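Local atomic coordinates of diadenosine tetraphosphatase, putative (Trypanosoma brucei, PDB entry 2QJC), a protein that probably hydrolyses phosphate esters or anhydrides such as diadenosine tetraphosphate, and binds two manganese ions in a calcineurin-like phosphoesterase fold. Residues 83-91 and 108-116. Numbering follows the deposited sequence.
Sequences DAKLLKLVK and LAPLAQSIP
Leu86, Leu89 and Val90 of helix 81-91 pack against Leu108 and Ala112 of helix 108-114, and Ile115 just after it, in an apolar helix-helix contact at the surface of the phosphoesterase fold. The axes of segments 83-91 and 108-114 approach to 8.9 Å and cross at -60°; the backbones are nearest at Val90 and Ala112, CA to CA 5.1 Å. Leu86, the one buried residue of the interface, is central. Its CG stands anti to the backbone N (chi1 -179°), which carries CD1 over the first turn of the other helix, 3.5 Å from Leu108 O and also against the CB atoms of Leu111 and Ala112. The other branch, CD2, meets Ile115 CD1 tip to tip at 4.1 Å. One turn on, Val90 uses CG2 twice, touching Ala112 CB and, at 3.8 Å, CG2 of Ile115, whose side chain runs across it at about a right angle. At the start of segment 108-116, Leu89 lies across Leu108, CD1 to CB 3.5 Å, while the CD1 branch of Leu108 presses closely on Lys85 CB, also at 3.5 Å. The small side chain of Ala112 sits where the backbones are nearest, touched by Leu86, Leu89 and Val90. Helix 117-124 extends the packing through Glu120, which touches both Val90 and Ile115. At its inner end, helix 81-91 starts with the manganese ligand Asn81, and Asp83 accepts hydrogen bonds from the backbone N atoms of Asp55, Leu56 and Gly80. The contact thus packs helix 108-114 onto the helix whose first turn carries most of the Gly-Asn-His-Asp sequence, a signature of the dinuclear metal site in calcineurin-like phosphoesterases.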
ATOM      1  N   ASP A  83      -6.182   0.310  -7.917  1.00 27.43           N
ATOM      2  CA  ASP A  83      -7.276  -0.574  -7.549  1.00 28.74           C
ATOM      3  C   ASP A  83      -8.554   0.249  -7.655  1.00 29.57           C
ATOM      4  O   ASP A  83      -9.561  -0.205  -8.209  1.00 29.55           O
ATOM      5  CB  ASP A  83      -7.140  -1.061  -6.105  1.00 31.12           C
ATOM      6  CG  ASP A  83      -5.853  -1.815  -5.849  1.00 30.49           C
ATOM      7  OD1 ASP A  83      -5.461  -2.645  -6.698  1.00 29.06           O
ATOM      8  OD2 ASP A  83      -5.247  -1.587  -4.778  1.00 32.10           O
ATOM      9  N   ALA A  84      -8.498   1.469  -7.124  1.00 28.33           N
ATOM     10  CA  ALA A  84      -9.648   2.373  -7.126  1.00 29.29           C
ATOM     11  C   ALA A  84     -10.136   2.736  -8.525  1.00 28.76           C
ATOM     12  O   ALA A  84     -11.340   2.736  -8.778  1.00 25.79           O
ATOM     13  CB  ALA A  84      -9.316   3.659  -6.340  1.00 26.92           C
ATOM     14  N   LYS A  85      -9.208   3.058  -9.426  1.00 31.38           N
ATOM     15  CA  LYS A  85      -9.583   3.429 -10.787  1.00 34.02           C
ATOM     16  C   LYS A  85     -10.179   2.248 -11.535  1.00 35.52           C
ATOM     17  O   LYS A  85     -11.065   2.429 -12.372  1.00 33.76           O
ATOM     18  CB  LYS A  85      -8.378   3.969 -11.566  1.00 37.19           C
ATOM     19  CG  LYS A  85      -7.791   5.269 -11.005  1.00 41.12           C
ATOM     20  CD  LYS A  85      -6.675   5.809 -11.895  1.00 44.28           C
ATOM     21  CE  LYS A  85      -5.935   6.955 -11.227  1.00 45.99           C
ATOM     22  NZ  LYS A  85      -6.854   8.055 -10.819  1.00 48.31           N
ATOM     23  N   LEU A  86      -9.693   1.041 -11.241  1.00 35.42           N
ATOM     24  CA  LEU A  86     -10.214  -0.156 -11.900  1.00 35.54           C
ATOM     25  C   LEU A  86     -11.664  -0.387 -11.479  1.00 35.92           C
ATOM     26  O   LEU A  86     -12.519  -0.660 -12.321  1.00 36.33           O
ATOM     27  CB  LEU A  86      -9.378  -1.395 -11.552  1.00 36.17           C
ATOM     28  CG  LEU A  86      -9.830  -2.708 -12.218  1.00 35.96           C
ATOM     29  CD1 LEU A  86      -9.703  -2.583 -13.734  1.00 35.62           C
ATOM     30  CD2 LEU A  86      -8.994  -3.869 -11.709  1.00 33.23           C
ATOM     31  N   LEU A  87     -11.938  -0.279 -10.180  1.00 34.83           N
ATOM     32  CA  LEU A  87     -13.299  -0.470  -9.681  1.00 35.94           C
ATOM     33  C   LEU A  87     -14.210   0.568 -10.311  1.00 37.06           C
ATOM     34  O   LEU A  87     -15.350   0.277 -10.671  1.00 37.63           O
ATOM     35  CB  LEU A  87     -13.357  -0.329  -8.156  1.00 35.16           C
ATOM     36  CG  LEU A  87     -12.785  -1.472  -7.312  1.00 36.88           C
ATOM     37  CD1 LEU A  87     -12.970  -1.150  -5.834  1.00 35.19           C
ATOM     38  CD2 LEU A  87     -13.489  -2.778  -7.662  1.00 35.85           C
ATOM     39  N   LYS A  88     -13.694   1.783 -10.444  1.00 38.50           N
ATOM     40  CA  LYS A  88     -14.455   2.869 -11.036  1.00 40.85           C
ATOM     41  C   LYS A  88     -14.809   2.538 -12.488  1.00 39.97           C
ATOM     42  O   LYS A  88     -15.959   2.669 -12.895  1.00 40.84           O
ATOM     43  CB  LYS A  88     -13.648   4.164 -10.981  1.00 43.25           C
ATOM     44  CG  LYS A  88     -14.467   5.406 -11.275  1.00 47.74           C
ATOM     45  CD  LYS A  88     -13.589   6.637 -11.402  1.00 49.97           C
ATOM     46  CE  LYS A  88     -14.435   7.893 -11.557  1.00 52.03           C
ATOM     47  NZ  LYS A  88     -15.403   7.787 -12.683  1.00 52.85           N
ATOM     48  N   LEU A  89     -13.817   2.103 -13.259  1.00 39.97           N
ATOM     49  CA  LEU A  89     -14.025   1.750 -14.660  1.00 40.55           C
ATOM     50  C   LEU A  89     -14.968   0.572 -14.843  1.00 42.01           C
ATOM     51  O   LEU A  89     -15.702   0.505 -15.831  1.00 42.30           O
ATOM     52  CB  LEU A  89     -12.693   1.428 -15.337  1.00 40.67           C
ATOM     53  CG  LEU A  89     -11.916   2.608 -15.916  1.00 42.06           C
ATOM     54  CD1 LEU A  89     -10.612   2.112 -16.536  1.00 41.65           C
ATOM     55  CD2 LEU A  89     -12.779   3.313 -16.964  1.00 40.47           C
ATOM     56  N   VAL A  90     -14.940  -0.355 -13.891  1.00 42.99           N
ATOM     57  CA  VAL A  90     -15.792  -1.531 -13.940  1.00 44.34           C
ATOM     58  C   VAL A  90     -17.243  -1.168 -13.661  1.00 46.86           C
ATOM     59  O   VAL A  90     -18.142  -1.542 -14.420  1.00 45.77           O
ATOM     60  CB  VAL A  90     -15.339  -2.595 -12.910  1.00 44.31           C
ATOM     61  CG1 VAL A  90     -16.310  -3.767 -12.911  1.00 41.29           C
ATOM     62  CG2 VAL A  90     -13.928  -3.072 -13.238  1.00 43.04           C
ATOM     63  N   LYS A  91     -17.476  -0.430 -12.580  1.00 49.95           N
ATOM     64  CA  LYS A  91     -18.835  -0.050 -12.217  1.00 53.44           C
ATOM     65  C   LYS A  91     -19.509   0.665 -13.384  1.00 55.09           C
ATOM     66  O   LYS A  91     -20.736   0.755 -13.450  1.00 56.57           O
ATOM     67  CB  LYS A  91     -18.832   0.824 -10.958  1.00 53.60           C
ATOM     68  CG  LYS A  91     -18.651   2.302 -11.201  1.00 56.48           C
ATOM     69  CD  LYS A  91     -19.919   3.054 -10.819  1.00 58.08           C
ATOM     70  CE  LYS A  91     -20.283   2.809  -9.360  1.00 57.90           C
ATOM     71  NZ  LYS A  91     -21.549   3.492  -8.987  1.00 58.72           N
ATOM     72  N   LEU A 108      -6.166  -0.022 -17.728  1.00 45.59           N
ATOM     73  CA  LEU A 108      -7.189  -0.597 -16.869  1.00 45.53           C
ATOM     74  C   LEU A 108      -8.418  -1.049 -17.650  1.00 44.28           C
ATOM     75  O   LEU A 108      -9.198  -1.862 -17.157  1.00 44.22           O
ATOM     76  CB  LEU A 108      -7.596   0.415 -15.797  1.00 45.05           C
ATOM     77  CG  LEU A 108      -6.457   0.816 -14.857  1.00 46.64           C
ATOM     78  CD1 LEU A 108      -6.915   1.947 -13.950  1.00 46.72           C
ATOM     79  CD2 LEU A 108      -6.008  -0.396 -14.043  1.00 45.50           C
ATOM     80  N   ALA A 109      -8.588  -0.525 -18.862  1.00 43.39           N
ATOM     81  CA  ALA A 109      -9.735  -0.892 -19.694  1.00 42.13           C
ATOM     82  C   ALA A 109      -9.757  -2.397 -19.950  1.00 40.67           C
ATOM     83  O   ALA A 109     -10.735  -3.074 -19.631  1.00 41.44           O
ATOM     84  CB  ALA A 109      -9.699  -0.128 -21.011  1.00 42.55           C
ATOM     85  N   PRO A 110      -8.679  -2.946 -20.527  1.00 39.85           N
ATOM     86  CA  PRO A 110      -8.650  -4.390 -20.788  1.00 39.72           C
ATOM     87  C   PRO A 110      -8.922  -5.199 -19.507  1.00 39.11           C
ATOM     88  O   PRO A 110      -9.614  -6.213 -19.532  1.00 37.57           O
ATOM     89  CB  PRO A 110      -7.233  -4.610 -21.313  1.00 40.22           C
ATOM     90  CG  PRO A 110      -6.930  -3.319 -22.000  1.00 40.70           C
ATOM     91  CD  PRO A 110      -7.448  -2.301 -21.021  1.00 39.53           C
ATOM     92  N   LEU A 111      -8.366  -4.737 -18.389  1.00 37.98           N
ATOM     93  CA  LEU A 111      -8.547  -5.410 -17.105  1.00 36.58           C
ATOM     94  C   LEU A 111      -9.991  -5.328 -16.614  1.00 36.06           C
ATOM     95  O   LEU A 111     -10.522  -6.288 -16.054  1.00 34.63           O
ATOM     96  CB  LEU A 111      -7.611  -4.795 -16.061  1.00 37.51           C
ATOM     97  CG  LEU A 111      -6.419  -5.630 -15.586  1.00 38.82           C
ATOM     98  CD1 LEU A 111      -5.807  -6.413 -16.740  1.00 39.37           C
ATOM     99  CD2 LEU A 111      -5.395  -4.692 -14.950  1.00 39.26           C
ATOM    100  N   ALA A 112     -10.620  -4.180 -16.826  1.00 34.71           N
ATOM    101  CA  ALA A 112     -11.998  -3.981 -16.404  1.00 37.38           C
ATOM    102  C   ALA A 112     -12.964  -4.939 -17.112  1.00 39.03           C
ATOM    103  O   ALA A 112     -13.915  -5.426 -16.510  1.00 39.82           O
ATOM    104  CB  ALA A 112     -12.411  -2.536 -16.664  1.00 36.55           C
ATOM    105  N   GLN A 113     -12.727  -5.204 -18.391  1.00 39.47           N
ATOM    106  CA  GLN A 113     -13.603  -6.098 -19.144  1.00 40.42           C
ATOM    107  C   GLN A 113     -13.434  -7.564 -18.739  1.00 40.53           C
ATOM    108  O   GLN A 113     -14.366  -8.364 -18.873  1.00 40.23           O
ATOM    109  CB  GLN A 113     -13.335  -5.948 -20.648  1.00 41.39           C
ATOM    110  CG  GLN A 113     -13.324  -4.507 -21.129  1.00 43.52           C
ATOM    111  CD  GLN A 113     -13.026  -4.380 -22.610  1.00 45.43           C
ATOM    112  OE1 GLN A 113     -13.935  -4.264 -23.431  1.00 47.41           O
ATOM    113  NE2 GLN A 113     -11.746  -4.408 -22.960  1.00 45.58           N
ATOM    114  N   SER A 114     -12.257  -7.908 -18.224  1.00 39.88           N
ATOM    115  CA  SER A 114     -11.969  -9.287 -17.837  1.00 39.62           C
ATOM    116  C   SER A 114     -11.981  -9.619 -16.343  1.00 39.81           C
ATOM    117  O   SER A 114     -11.734 -10.767 -15.972  1.00 38.60           O
ATOM    118  CB  SER A 114     -10.613  -9.711 -18.423  1.00 39.30           C
ATOM    119  OG  SER A 114      -9.548  -8.924 -17.900  1.00 38.74           O
ATOM    120  N   ILE A 115     -12.277  -8.645 -15.484  1.00 39.40           N
ATOM    121  CA  ILE A 115     -12.263  -8.914 -14.048  1.00 38.44           C
ATOM    122  C   ILE A 115     -13.404  -9.800 -13.540  1.00 38.03           C
ATOM    123  O   ILE A 115     -14.584  -9.483 -13.705  1.00 37.07           O
ATOM    124  CB  ILE A 115     -12.224  -7.597 -13.211  1.00 38.39           C
ATOM    125  CG1 ILE A 115     -11.925  -7.932 -11.749  1.00 37.52           C
ATOM    126  CG2 ILE A 115     -13.545  -6.840 -13.324  1.00 37.64           C
ATOM    127  CD1 ILE A 115     -11.857  -6.717 -10.831  1.00 39.04           C
ATOM    128  N   PRO A 116     -13.054 -10.941 -12.922  1.00 38.30           N
ATOM    129  CA  PRO A 116     -14.033 -11.889 -12.379  1.00 39.29           C
ATOM    130  C   PRO A 116     -14.652 -11.412 -11.067  1.00 40.72           C
ATOM    131  O   PRO A 116     -14.064 -10.599 -10.347  1.00 40.49           O
ATOM    132  CB  PRO A 116     -13.220 -13.173 -12.224  1.00 39.78           C
ATOM    133  CG  PRO A 116     -11.850 -12.668 -11.918  1.00 40.25           C
ATOM    134  CD  PRO A 116     -11.691 -11.505 -12.874  1.00 37.97           C
TER